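Local structure of KLLA0E01827p (Kluyveromyces lactis, 6AM0) at residues F[93-99]-F[135-139]; F[140-144]-F[177-181]. The protein probably acts as the Dcp1 activator subunit of the mRNA-decapping enzyme, binding mRNA in the cytoplasm and promoting removal of the 5' cap. All blocks are in the same frame, centred on the assembly; numbering follows the deposited sequence.

In the fold
Contact 1 joins two loops near the edge of the fold, and contact 2 joins a strand to the C-terminal helix closer to its middle. The 135-139 loop runs straight into the 140-144 segment, so the two contacts follow one another along the chain. Their centres lie about 17 Å apart and the contacts meet nowhere else. Contact 1 is partly buried: a small group of apolar side chains gives way to an outer edge of glutamates with one weak hydrogen bond. Contact 2 is buried and almost wholly apolar, without a hydrogen bond between its segments. Each contact has a side near another chain of the assembly, a second protein for contact 1 and a bound peptide for contact 2.

Contact 1 of 2, residues F[93-99]-F[135-139]; sequences LTGHDIY and EEELE
Leu138 and Tyr99 meet at the apolar centre of this loop-to-loop contact in the EVH1-like (PH superfamily) fold of Dcp1. The segment 93-99 leads into strand 101-105. The loop segment 135-139 comes shortly before strand 142-146. Leu138 and Tyr99 approach from opposite directions. The methyl CD1 of Leu138 lies obliquely to the ring, 3.8 Å from CE1 of Tyr99. Leu138 CD1 is also 3.7 Å from Tyr99 OH, so the leucine meets the ring at its hydroxyl end. Ile98 and Leu93 sandwich the Tyr99 ring between them, which limits its tilt. Ile98 CG1 sits 3.9 Å above the plane of Tyr99, over its centre. Leu93 CD1 lies 3.6 Å from the Tyr99 plane on the opposite face, offset toward the rim. Both residues also reach Leu138. Ile98 and Leu138 meet tip to tip, with their CD1 methyls 4.0 Å apart. Leu93 CD2 completes the group, 4.3 Å from Leu138 CD2. Leu93 and Tyr99 also touch Ala117 of strand 114-118. The backbone of Leu93 is hydrogen-bonded to the chain of another protein.

Glutamates form the outer edge. Glu136 extends across Ile98 at about a right angle, and its OE1 lies near Ile98 CD1, a van der Waals touch. Glu135 CB points toward the 93-99 loop. Glu135 CG, anti to the backbone N (chi1 -167°), lies 3.5 Å from Gly95 CA. Gly95 has a positive phi (95°) and no side chain, so the glutamate can come close to its backbone. The chain then turns about the CB-CG bond (chi2 69°), which brings the carboxylate toward Thr94. Thr94 OG1 gives a weak hydrogen bond to Glu135 OE2, 3.5 Å long.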
# COMPACT_ATOMS: atom_id res chain seq x y z
N LEU F 93 26.70 36.05 26.41
CA LEU F 93 28.05 36.59 26.41
C LEU F 93 28.52 36.88 27.83
O LEU F 93 27.78 37.43 28.65
CB LEU F 93 28.11 37.87 25.58
CG LEU F 93 28.00 37.76 24.06
CD1 LEU F 93 27.85 39.15 23.45
CD2 LEU F 93 29.21 37.06 23.48
N THR F 94 29.76 36.49 28.12
CA THR F 94 30.42 36.83 29.36
C THR F 94 31.61 37.74 29.08
O THR F 94 31.98 37.98 27.93
CB THR F 94 30.88 35.57 30.10
OG1 THR F 94 31.68 34.77 29.22
CG2 THR F 94 29.68 34.76 30.58
N GLY F 95 32.19 38.25 30.15
CA GLY F 95 33.39 39.05 30.03
C GLY F 95 33.12 40.53 29.98
O GLY F 95 32.04 41.03 30.33
N HIS F 96 34.13 41.26 29.53
CA HIS F 96 34.07 42.71 29.53
C HIS F 96 33.07 43.22 28.49
O HIS F 96 32.89 42.63 27.42
CB HIS F 96 35.45 43.31 29.26
CG HIS F 96 36.36 43.28 30.45
ND1 HIS F 96 35.90 43.46 31.74
CD2 HIS F 96 37.70 43.11 30.55
CE1 HIS F 96 36.92 43.39 32.58
NE2 HIS F 96 38.02 43.18 31.88
N ASP F 97 32.41 44.32 28.84
CA ASP F 97 31.35 44.91 28.03
C ASP F 97 32.00 45.81 26.99
O ASP F 97 32.49 46.89 27.30
CB ASP F 97 30.38 45.68 28.91
CG ASP F 97 29.06 45.95 28.24
OD1 ASP F 97 29.02 46.01 26.99
OD2 ASP F 97 28.05 46.09 28.97
N ILE F 98 32.02 45.35 25.73
CA ILE F 98 32.69 46.09 24.67
C ILE F 98 31.77 46.25 23.47
O ILE F 98 32.21 46.64 22.39
CB ILE F 98 33.99 45.37 24.25
CG1 ILE F 98 33.65 44.01 23.63
CG2 ILE F 98 34.94 45.22 25.43
CD1 ILE F 98 34.73 43.47 22.72
N TYR F 99 30.49 45.96 23.66
CA TYR F 99 29.55 45.81 22.56
C TYR F 99 28.79 47.12 22.38
O TYR F 99 27.98 47.50 23.23
CB TYR F 99 28.62 44.63 22.80
CG TYR F 99 29.38 43.37 23.12
CD1 TYR F 99 30.02 42.66 22.12
CD2 TYR F 99 29.49 42.91 24.43
CE1 TYR F 99 30.74 41.52 22.40
CE2 TYR F 99 30.20 41.77 24.72
CZ TYR F 99 30.83 41.08 23.71
OH TYR F 99 31.54 39.94 24.00
N GLU F 135 38.78 36.16 27.27
CA GLU F 135 37.42 35.89 27.69
C GLU F 135 36.43 35.94 26.53
O GLU F 135 35.26 35.56 26.71
CB GLU F 135 37.01 36.88 28.79
CG GLU F 135 35.73 36.52 29.55
CD GLU F 135 35.87 35.30 30.42
OE1 GLU F 135 37.01 34.99 30.84
OE2 GLU F 135 34.84 34.64 30.69
N GLU F 136 36.86 36.38 25.35
CA GLU F 136 35.97 36.56 24.21
C GLU F 136 36.24 35.50 23.15
O GLU F 136 37.37 35.02 22.98
CB GLU F 136 36.13 37.96 23.60
CG GLU F 136 37.39 38.16 22.77
CD GLU F 136 37.51 39.58 22.23
OE1 GLU F 136 37.26 40.53 22.99
OE2 GLU F 136 37.85 39.73 21.03
N GLU F 137 35.17 35.13 22.44
CA GLU F 137 35.23 34.17 21.34
C GLU F 137 34.49 34.77 20.14
O GLU F 137 33.49 34.25 19.66
CB GLU F 137 34.61 32.83 21.76
CG GLU F 137 35.32 31.60 21.23
CD GLU F 137 34.62 30.32 21.64
OE1 GLU F 137 33.37 30.33 21.74
OE2 GLU F 137 35.32 29.31 21.89
N LEU F 138 35.01 35.90 19.65
CA LEU F 138 34.27 36.80 18.78
C LEU F 138 34.78 36.71 17.34
O LEU F 138 35.99 36.72 17.11
CB LEU F 138 34.37 38.23 19.28
CG LEU F 138 33.98 38.43 20.74
CD1 LEU F 138 33.87 39.91 21.07
CD2 LEU F 138 32.68 37.70 21.07
N GLU F 139 33.84 36.65 16.40
CA GLU F 139 34.10 36.58 14.97
C GLU F 139 33.26 37.64 14.28
O GLU F 139 32.12 37.89 14.70
CB GLU F 139 33.75 35.18 14.43
CG GLU F 139 34.41 34.78 13.11
CD GLU F 139 33.45 34.86 11.93
OE1 GLU F 139 33.86 35.39 10.87
OE2 GLU F 139 32.30 34.39 12.05

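Contact 2 of 2, residues F[140-144]-F[177-181]; sequences PMKVE and IKYLL
Val143 and Lys178 are brought together by the torsions of both side chains. Val143 CG1 stands between the backbone N and the carbonyl carbon (chi1 59°), facing the helix. Lys178 CG is anti to the backbone N (chi1 177°). The lysine chain then bends about CB-CG and again about CG-CD, which lays its last methylene against the valine. Lys178 CE comes 3.9 Å from Val143 CG1, and the two side chains cross obliquely.

The pairing is that of strand 142-146 with the C-terminal helix 167-182. In PH-superfamily folds this helix caps one open end of the beta sandwich or barrel. The local axes run nearly antiparallel, at 152°, and approach to 8.7 Å. Val143 CG1 fits against the helix between three side chains. Val143 CG1 meets Ile177 CG2 at 4.1 Å. It also touches Leu181 CD1. Leu181 CD2 is 3.8 Å from Met141 CB. Leu181 CD1 lies 3.8 Å from Met141 O. Both leucine methyls thus touch Met141, and with CD1 also on Val143 the leucine bridges the loop residue and the strand residue.

Met141 and Val143 also touch Ile152 of the adjacent strand 149-153. Ile177 reaches Ile58 and Leu181 reaches Ile118, so the helix residues extend the same core to the second sheet. Glu144 CB points away from the helix, and Glu144 OE1 hydrogen-bonds the backbone of the bound peptide.

Lys178 NZ lies 3.5 Å from Val143 O, but its hydrogen bond is to the hydroxyl of Tyr174. The ammonium is thus held at the border of the core by a helix neighbour. The two segments are therefore held together by apolar contact, to which the lysine adds its methylenes.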
# COMPACT_ATOMS: atom_id res chain seq x y z
N PRO F 140 33.78 38.30 13.25
CA PRO F 140 33.02 39.36 12.58
C PRO F 140 31.63 38.89 12.16
O PRO F 140 31.47 37.80 11.61
CB PRO F 140 33.88 39.72 11.37
CG PRO F 140 35.26 39.37 11.78
CD PRO F 140 35.15 38.19 12.71
N MET F 141 30.63 39.72 12.45
CA MET F 141 29.25 39.42 12.11
C MET F 141 29.00 39.57 10.62
O MET F 141 29.74 40.24 9.90
CB MET F 141 28.29 40.33 12.87
CG MET F 141 28.06 39.95 14.32
SD MET F 141 27.03 41.15 15.17
CE MET F 141 25.55 41.11 14.16
N LYS F 142 27.92 38.94 10.15
CA LYS F 142 27.49 39.06 8.77
C LYS F 142 25.99 39.29 8.74
O LYS F 142 25.26 38.88 9.64
CB LYS F 142 27.85 37.81 7.95
CG LYS F 142 29.35 37.54 7.84
CD LYS F 142 29.62 36.14 7.31
CE LYS F 142 31.09 35.76 7.48
NZ LYS F 142 31.32 34.32 7.19
N VAL F 143 25.53 39.96 7.68
CA VAL F 143 24.11 40.21 7.48
C VAL F 143 23.82 40.19 5.99
O VAL F 143 24.59 40.73 5.19
CB VAL F 143 23.66 41.54 8.13
CG1 VAL F 143 24.43 42.72 7.56
CG2 VAL F 143 22.16 41.74 7.95
N GLU F 144 22.72 39.55 5.62
CA GLU F 144 22.25 39.58 4.24
C GLU F 144 20.74 39.48 4.27
O GLU F 144 20.16 38.97 5.22
CB GLU F 144 22.85 38.44 3.40
CG GLU F 144 21.97 37.20 3.31
CD GLU F 144 22.47 36.20 2.27
OE1 GLU F 144 22.43 34.98 2.55
OE2 GLU F 144 22.89 36.63 1.18
N ILE F 177 22.13 47.47 10.11
CA ILE F 177 23.10 46.56 10.72
C ILE F 177 24.42 46.61 9.96
O ILE F 177 25.49 46.76 10.55
CB ILE F 177 22.53 45.13 10.79
CG1 ILE F 177 21.26 45.11 11.64
CG2 ILE F 177 23.58 44.17 11.34
CD1 ILE F 177 20.71 43.72 11.86
N LYS F 178 24.34 46.51 8.63
CA LYS F 178 25.54 46.58 7.81
C LYS F 178 26.36 47.82 8.15
O LYS F 178 27.57 47.73 8.39
CB LYS F 178 25.18 46.57 6.32
CG LYS F 178 26.39 46.70 5.40
CD LYS F 178 26.36 45.67 4.26
CE LYS F 178 26.63 44.26 4.78
NZ LYS F 178 26.61 43.23 3.71
N TYR F 179 25.70 48.98 8.24
CA TYR F 179 26.42 50.20 8.59
C TYR F 179 27.15 50.02 9.92
O TYR F 179 28.36 50.25 10.02
CB TYR F 179 25.48 51.40 8.66
CG TYR F 179 26.19 52.65 9.11
CD1 TYR F 179 26.96 53.39 8.22
CD2 TYR F 179 26.14 53.06 10.44
CE1 TYR F 179 27.63 54.52 8.64
CE2 TYR F 179 26.81 54.19 10.86
CZ TYR F 179 27.56 54.91 9.95
OH TYR F 179 28.22 56.04 10.38
N LEU F 180 26.42 49.55 10.94
CA LEU F 180 27.00 49.40 12.27
C LEU F 180 28.20 48.47 12.27
O LEU F 180 29.00 48.51 13.22
CB LEU F 180 25.94 48.89 13.25
CG LEU F 180 24.67 49.74 13.37
CD1 LEU F 180 23.59 48.98 14.13
CD2 LEU F 180 24.97 51.07 14.05
N LEU F 181 28.37 47.66 11.23
CA LEU F 181 29.49 46.74 11.17
C LEU F 181 30.72 47.34 10.49
O LEU F 181 31.84 46.96 10.83
CB LEU F 181 29.08 45.45 10.44
CG LEU F 181 28.07 44.56 11.17
CD1 LEU F 181 27.65 43.40 10.29
CD2 LEU F 181 28.65 44.07 12.49